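Local coordinates for protein HTH-type transcriptional activator AmpR (Pseudomonas aeruginosa PAO1, PDB 5MMH) that activates transcription of the AmpC beta-lactamase gene as a homodimeric LysR-type regulator whose effector domain recognizes cell-wall-derived muropeptides, at residues W26-H38 with A198-E210. Sequence-based numbering, arbitrary orientation.
Sequences WLLPRLEDFQARH and AFRGWLLEMAAVE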
loop_
_atom_site.group_PDB
_atom_site.type_symbol
_atom_site.label_atom_id
_atom_site.label_comp_id
_atom_site.label_asym_id
_atom_site.label_seq_id
_atom_site.Cartn_x
_atom_site.Cartn_y
_atom_site.Cartn_z
ATOM N N TRP A 26 11.572 -5.728 -2.287
ATOM C CA TRP A 26 12.902 -6.233 -1.906
ATOM C C TRP A 26 12.914 -7.608 -1.246
ATOM O O TRP A 26 13.673 -8.489 -1.651
ATOM C CB TRP A 26 13.596 -5.235 -0.967
ATOM C CG TRP A 26 15.089 -5.458 -0.809
ATOM C CD1 TRP A 26 16.085 -4.913 -1.576
ATOM C CD2 TRP A 26 15.745 -6.282 0.171
ATOM N NE1 TRP A 26 17.318 -5.344 -1.137
ATOM C CE2 TRP A 26 17.141 -6.182 -0.067
ATOM C CE3 TRP A 26 15.294 -7.101 1.211
ATOM C CZ2 TRP A 26 18.077 -6.867 0.699
ATOM C CZ3 TRP A 26 16.216 -7.763 1.983
ATOM C CH2 TRP A 26 17.606 -7.641 1.731
ATOM N N LEU A 27 12.095 -7.817 -0.220
ATOM C CA LEU A 27 12.193 -9.067 0.523
ATOM C C LEU A 27 11.719 -10.256 -0.305
ATOM O O LEU A 27 12.378 -11.307 -0.330
ATOM C CB LEU A 27 11.388 -8.971 1.815
ATOM C CG LEU A 27 11.524 -10.150 2.761
ATOM C CD1 LEU A 27 12.984 -10.288 3.263
ATOM C CD2 LEU A 27 10.562 -9.994 3.925
ATOM N N LEU A 28 10.575 -10.117 -0.974
ATOM C CA LEU A 28 9.930 -11.252 -1.631
ATOM C C LEU A 28 10.761 -11.769 -2.800
ATOM O O LEU A 28 10.793 -12.989 -3.006
ATOM C CB LEU A 28 8.514 -10.896 -2.106
ATOM C CG LEU A 28 7.375 -10.824 -1.079
ATOM C CD1 LEU A 28 6.055 -10.554 -1.784
ATOM C CD2 LEU A 28 7.243 -12.072 -0.231
ATOM N N PRO A 29 11.410 -10.904 -3.597
ATOM C CA PRO A 29 12.370 -11.409 -4.602
ATOM C C PRO A 29 13.495 -12.261 -4.033
ATOM O O PRO A 29 14.082 -13.050 -4.781
ATOM C CB PRO A 29 12.935 -10.129 -5.235
ATOM C CG PRO A 29 11.832 -9.128 -5.095
ATOM C CD PRO A 29 11.135 -9.460 -3.795
ATOM N N ARG A 30 13.829 -12.121 -2.748
ATOM C CA ARG A 30 14.934 -12.867 -2.157
ATOM C C ARG A 30 14.482 -13.992 -1.242
ATOM O O ARG A 30 15.317 -14.811 -0.850
ATOM C CB ARG A 30 15.857 -11.924 -1.377
ATOM C CG ARG A 30 16.499 -10.869 -2.262
ATOM C CD ARG A 30 17.088 -9.712 -1.468
ATOM N NE ARG A 30 17.822 -8.804 -2.359
ATOM C CZ ARG A 30 17.227 -7.964 -3.212
ATOM N NH1 ARG A 30 15.891 -7.905 -3.291
ATOM N NH2 ARG A 30 17.962 -7.181 -3.985
ATOM N N LEU A 31 13.185 -14.072 -0.917
ATOM C CA LEU A 31 12.760 -14.976 0.146
ATOM C C LEU A 31 12.873 -16.429 -0.276
ATOM O O LEU A 31 13.015 -17.308 0.575
ATOM C CB LEU A 31 11.325 -14.672 0.565
ATOM C CG LEU A 31 11.017 -14.961 2.036
ATOM C CD1 LEU A 31 12.095 -14.380 2.991
ATOM C CD2 LEU A 31 9.642 -14.407 2.384
ATOM N N GLU A 32 12.793 -16.702 -1.575
ATOM C CA GLU A 32 13.013 -18.057 -2.053
ATOM C C GLU A 32 14.393 -18.567 -1.641
ATOM O O GLU A 32 14.537 -19.735 -1.268
ATOM C CB GLU A 32 12.826 -18.085 -3.566
ATOM C CG GLU A 32 12.445 -19.431 -4.123
ATOM C CD GLU A 32 11.777 -19.322 -5.492
ATOM O OE1 GLU A 32 10.532 -19.161 -5.540
ATOM O OE2 GLU A 32 12.491 -19.384 -6.523
ATOM N N ASP A 33 15.408 -17.689 -1.645
ATOM C CA ASP A 33 16.741 -18.077 -1.169
ATOM C C ASP A 33 16.715 -18.486 0.299
ATOM O O ASP A 33 17.361 -19.464 0.686
ATOM C CB ASP A 33 17.745 -16.932 -1.380
ATOM C CG ASP A 33 19.155 -17.283 -0.901
ATOM O OD1 ASP A 33 19.848 -18.001 -1.641
ATOM O OD2 ASP A 33 19.592 -16.830 0.194
ATOM N N PHE A 34 15.984 -17.741 1.134
ATOM C CA PHE A 34 15.902 -18.082 2.555
ATOM C C PHE A 34 15.240 -19.437 2.771
ATOM O O PHE A 34 15.699 -20.232 3.599
ATOM C CB PHE A 34 15.139 -17.002 3.329
ATOM C CG PHE A 34 14.808 -17.395 4.749
ATOM C CD1 PHE A 34 15.789 -17.395 5.731
ATOM C CD2 PHE A 34 13.523 -17.784 5.092
ATOM C CE1 PHE A 34 15.497 -17.770 7.028
ATOM C CE2 PHE A 34 13.216 -18.151 6.389
ATOM C CZ PHE A 34 14.200 -18.141 7.360
ATOM N N GLN A 35 14.148 -19.716 2.053
ATOM C CA GLN A 35 13.429 -20.968 2.283
ATOM C C GLN A 35 14.231 -22.176 1.815
ATOM O O GLN A 35 14.110 -23.253 2.403
ATOM C CB GLN A 35 12.056 -20.926 1.602
ATOM C CG GLN A 35 11.395 -19.550 1.738
ATOM C CD GLN A 35 9.887 -19.577 1.932
ATOM O OE1 GLN A 35 9.391 -19.862 3.027
ATOM N NE2 GLN A 35 9.151 -19.258 0.872
ATOM N N ALA A 36 15.051 -22.020 0.771
ATOM C CA ALA A 36 15.951 -23.101 0.370
ATOM C C ALA A 36 16.978 -23.385 1.459
ATOM O O ALA A 36 17.171 -24.535 1.864
ATOM C CB ALA A 36 16.647 -22.755 -0.950
ATOM N N ARG A 37 17.620 -22.337 1.970
ATOM C CA ARG A 37 18.692 -22.475 2.948
ATOM C C ARG A 37 18.192 -22.808 4.345
ATOM O O ARG A 37 18.986 -23.250 5.176
ATOM C CB ARG A 37 19.531 -21.188 2.969
ATOM C CG ARG A 37 20.224 -20.950 1.623
ATOM C CD ARG A 37 20.723 -19.526 1.424
ATOM N NE ARG A 37 21.725 -19.126 2.403
ATOM C CZ ARG A 37 22.413 -17.989 2.344
ATOM N NH1 ARG A 37 22.209 -17.135 1.347
ATOM N NH2 ARG A 37 23.303 -17.710 3.284
ATOM N N HIS A 38 16.904 -22.626 4.627
ATOM C CA HIS A 38 16.327 -22.977 5.925
ATOM C C HIS A 38 14.977 -23.647 5.708
ATOM O O HIS A 38 13.921 -23.052 5.970
ATOM C CB HIS A 38 16.207 -21.743 6.816
ATOM C CG HIS A 38 17.517 -21.075 7.079
ATOM N ND1 HIS A 38 18.281 -21.346 8.193
ATOM C CD2 HIS A 38 18.209 -20.156 6.362
ATOM C CE1 HIS A 38 19.384 -20.619 8.155
ATOM N NE2 HIS A 38 19.365 -19.889 7.053
ATOM N N ALA A 198 18.643 -17.521 13.005
ATOM C CA ALA A 198 18.900 -17.950 11.638
ATOM C C ALA A 198 18.406 -16.907 10.644
ATOM O O ALA A 198 19.128 -16.532 9.712
ATOM C CB ALA A 198 18.237 -19.303 11.382
ATOM N N PHE A 199 17.174 -16.406 10.836
ATOM C CA PHE A 199 16.637 -15.423 9.896
ATOM C C PHE A 199 17.485 -14.161 9.880
ATOM O O PHE A 199 17.777 -13.617 8.815
ATOM C CB PHE A 199 15.187 -15.080 10.248
ATOM C CG PHE A 199 14.600 -13.975 9.413
ATOM C CD1 PHE A 199 14.163 -14.218 8.123
ATOM C CD2 PHE A 199 14.460 -12.701 9.928
ATOM C CE1 PHE A 199 13.618 -13.199 7.358
ATOM C CE2 PHE A 199 13.923 -11.686 9.163
ATOM C CZ PHE A 199 13.514 -11.935 7.878
ATOM N N ARG A 200 17.880 -13.679 11.058
ATOM C CA ARG A 200 18.715 -12.482 11.160
ATOM C C ARG A 200 20.032 -12.639 10.391
ATOM O O ARG A 200 20.458 -11.725 9.670
ATOM C CB ARG A 200 18.949 -12.189 12.642
ATOM C CG ARG A 200 19.949 -11.125 13.008
ATOM C CD ARG A 200 20.367 -11.349 14.468
ATOM N NE ARG A 200 21.624 -10.686 14.780
ATOM C CZ ARG A 200 21.822 -9.880 15.823
ATOM N NH1 ARG A 200 23.017 -9.314 16.009
ATOM N NH2 ARG A 200 20.833 -9.647 16.682
ATOM N N GLY A 201 20.673 -13.799 10.503
ATOM C CA GLY A 201 21.930 -13.992 9.798
ATOM C C GLY A 201 21.760 -13.902 8.294
ATOM O O GLY A 201 22.491 -13.179 7.611
ATOM N N TRP A 202 20.762 -14.609 7.763
ATOM C CA TRP A 202 20.483 -14.543 6.334
ATOM C C TRP A 202 20.097 -13.132 5.899
ATOM O O TRP A 202 20.514 -12.666 4.830
ATOM C CB TRP A 202 19.376 -15.536 5.979
ATOM C CG TRP A 202 18.897 -15.385 4.585
ATOM C CD1 TRP A 202 19.398 -16.004 3.479
ATOM C CD2 TRP A 202 17.820 -14.564 4.134
ATOM N NE1 TRP A 202 18.719 -15.605 2.374
ATOM C CE2 TRP A 202 17.741 -14.720 2.742
ATOM C CE3 TRP A 202 16.928 -13.694 4.772
ATOM C CZ2 TRP A 202 16.785 -14.063 1.969
ATOM C CZ3 TRP A 202 15.984 -13.042 4.011
ATOM C CH2 TRP A 202 15.911 -13.234 2.622
ATOM N N LEU A 203 19.305 -12.428 6.710
ATOM C CA LEU A 203 18.854 -11.103 6.283
ATOM C C LEU A 203 19.999 -10.097 6.279
ATOM O O LEU A 203 20.052 -9.213 5.410
ATOM C CB LEU A 203 17.722 -10.609 7.175
ATOM C CG LEU A 203 17.162 -9.216 6.886
ATOM C CD1 LEU A 203 16.408 -9.186 5.562
ATOM C CD2 LEU A 203 16.272 -8.801 8.043
ATOM N N LEU A 204 20.917 -10.210 7.245
ATOM C CA LEU A 204 22.080 -9.318 7.280
ATOM C C LEU A 204 23.009 -9.558 6.095
ATOM O O LEU A 204 23.549 -8.607 5.527
ATOM C CB LEU A 204 22.840 -9.495 8.594
ATOM C CG LEU A 204 22.097 -8.896 9.789
ATOM C CD1 LEU A 204 22.842 -9.151 11.102
ATOM C CD2 LEU A 204 21.877 -7.400 9.586
ATOM N N GLU A 205 23.230 -10.819 5.729
ATOM C CA GLU A 205 23.997 -11.120 4.521
ATOM C C GLU A 205 23.376 -10.450 3.297
ATOM O O GLU A 205 24.055 -9.742 2.546
ATOM C CB GLU A 205 24.064 -12.627 4.325
ATOM C CG GLU A 205 24.884 -13.067 3.134
ATOM C CD GLU A 205 24.984 -14.578 3.063
ATOM O OE1 GLU A 205 24.479 -15.171 2.079
ATOM O OE2 GLU A 205 25.544 -15.174 4.013
ATOM N N MET A 206 22.077 -10.666 3.083
ATOM C CA MET A 206 21.399 -10.040 1.951
ATOM C C MET A 206 21.452 -8.519 2.042
ATOM O O MET A 206 21.592 -7.836 1.028
ATOM C CB MET A 206 19.938 -10.504 1.874
ATOM C CG MET A 206 19.725 -11.996 1.613
ATOM S SD MET A 206 20.500 -12.702 0.132
ATOM C CE MET A 206 19.671 -11.892 -1.201
ATOM N N ALA A 207 21.330 -7.962 3.243
ATOM C CA ALA A 207 21.381 -6.512 3.352
ATOM C C ALA A 207 22.765 -5.986 2.983
ATOM O O ALA A 207 22.878 -4.944 2.327
ATOM C CB ALA A 207 20.982 -6.078 4.761
ATOM N N ALA A 208 23.829 -6.709 3.369
ATOM C CA ALA A 208 25.180 -6.250 3.067
ATOM C C ALA A 208 25.417 -6.194 1.567
ATOM O O ALA A 208 26.081 -5.281 1.077
ATOM C CB ALA A 208 26.215 -7.155 3.743
ATOM N N VAL A 209 24.872 -7.157 0.816
ATOM C CA VAL A 209 24.986 -7.114 -0.642
ATOM C C VAL A 209 24.257 -5.898 -1.199
ATOM O O VAL A 209 24.660 -5.329 -2.219
ATOM C CB VAL A 209 24.447 -8.431 -1.249
ATOM C CG1 VAL A 209 24.306 -8.315 -2.780
ATOM C CG2 VAL A 209 25.344 -9.612 -0.849
ATOM N N GLU A 210 23.177 -5.469 -0.545
ATOM C CA GLU A 210 22.440 -4.330 -1.077
ATOM C C GLU A 210 23.201 -3.037 -0.794
ATOM O O GLU A 210 23.396 -2.210 -1.691
ATOM C CB GLU A 210 21.013 -4.308 -0.496
ATOM C CG GLU A 210 20.149 -3.074 -0.851
ATOM C CD GLU A 210 19.626 -3.031 -2.313
ATOM O OE1 GLU A 210 19.218 -1.934 -2.758
ATOM O OE2 GLU A 210 19.611 -4.066 -3.016
HETATM O O HOH W 1 20.689 -8.796 -1.587
HETATM O O HOH W 2 20.954 -7.188 -3.460
#
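Trp202 pushes its indole as a knob among Leu31, Asp33, Phe34 and Arg37, joining helices 20-37 and 194-215, whose short segments cross at 135° beside the central sheet of the LysR effector domain. Phe34 CB lies over the six-membered ring of Trp202, 3.6 Å from its centroid, in a CH-pi contact, while Met206 CG, from Trp202's own helix, lies toward the rim of the opposite face. Phe199 turns its edge to the Phe34 ring, a T-shaped pair with planes at 86°.

Polar bonds line the outer side. Trp202 NE1 donates in its ring plane to the anti lone pair of Asp33 OD2 at 2.6 Å; Arg37 NH1 takes the syn lone pair. Bent at chi3 (62°), Arg37 turns a face of its guanidinium to the indole edge at Trp202 CD1 and forms a salt bridge to Glu205, NH1 and NH2 both meeting OE1, with NH2 at 3.0 Å.

Toward Glu210, Trp26 NE1 lies over the centre of the Arg30 guanidinium, and one water links Arg30 NE to Met206 O. Trp26 NE1 bonds weakly to Glu210 OE2 at 3.2 Å, whereas Glu210 OE1 pairs with Arg214.

Asp33 OD2 thus ties the aromatic core to the surface charges and helps fix the rotation of the Trp202 ring, and Arg37 probably stabilises the negative charge of Asp33.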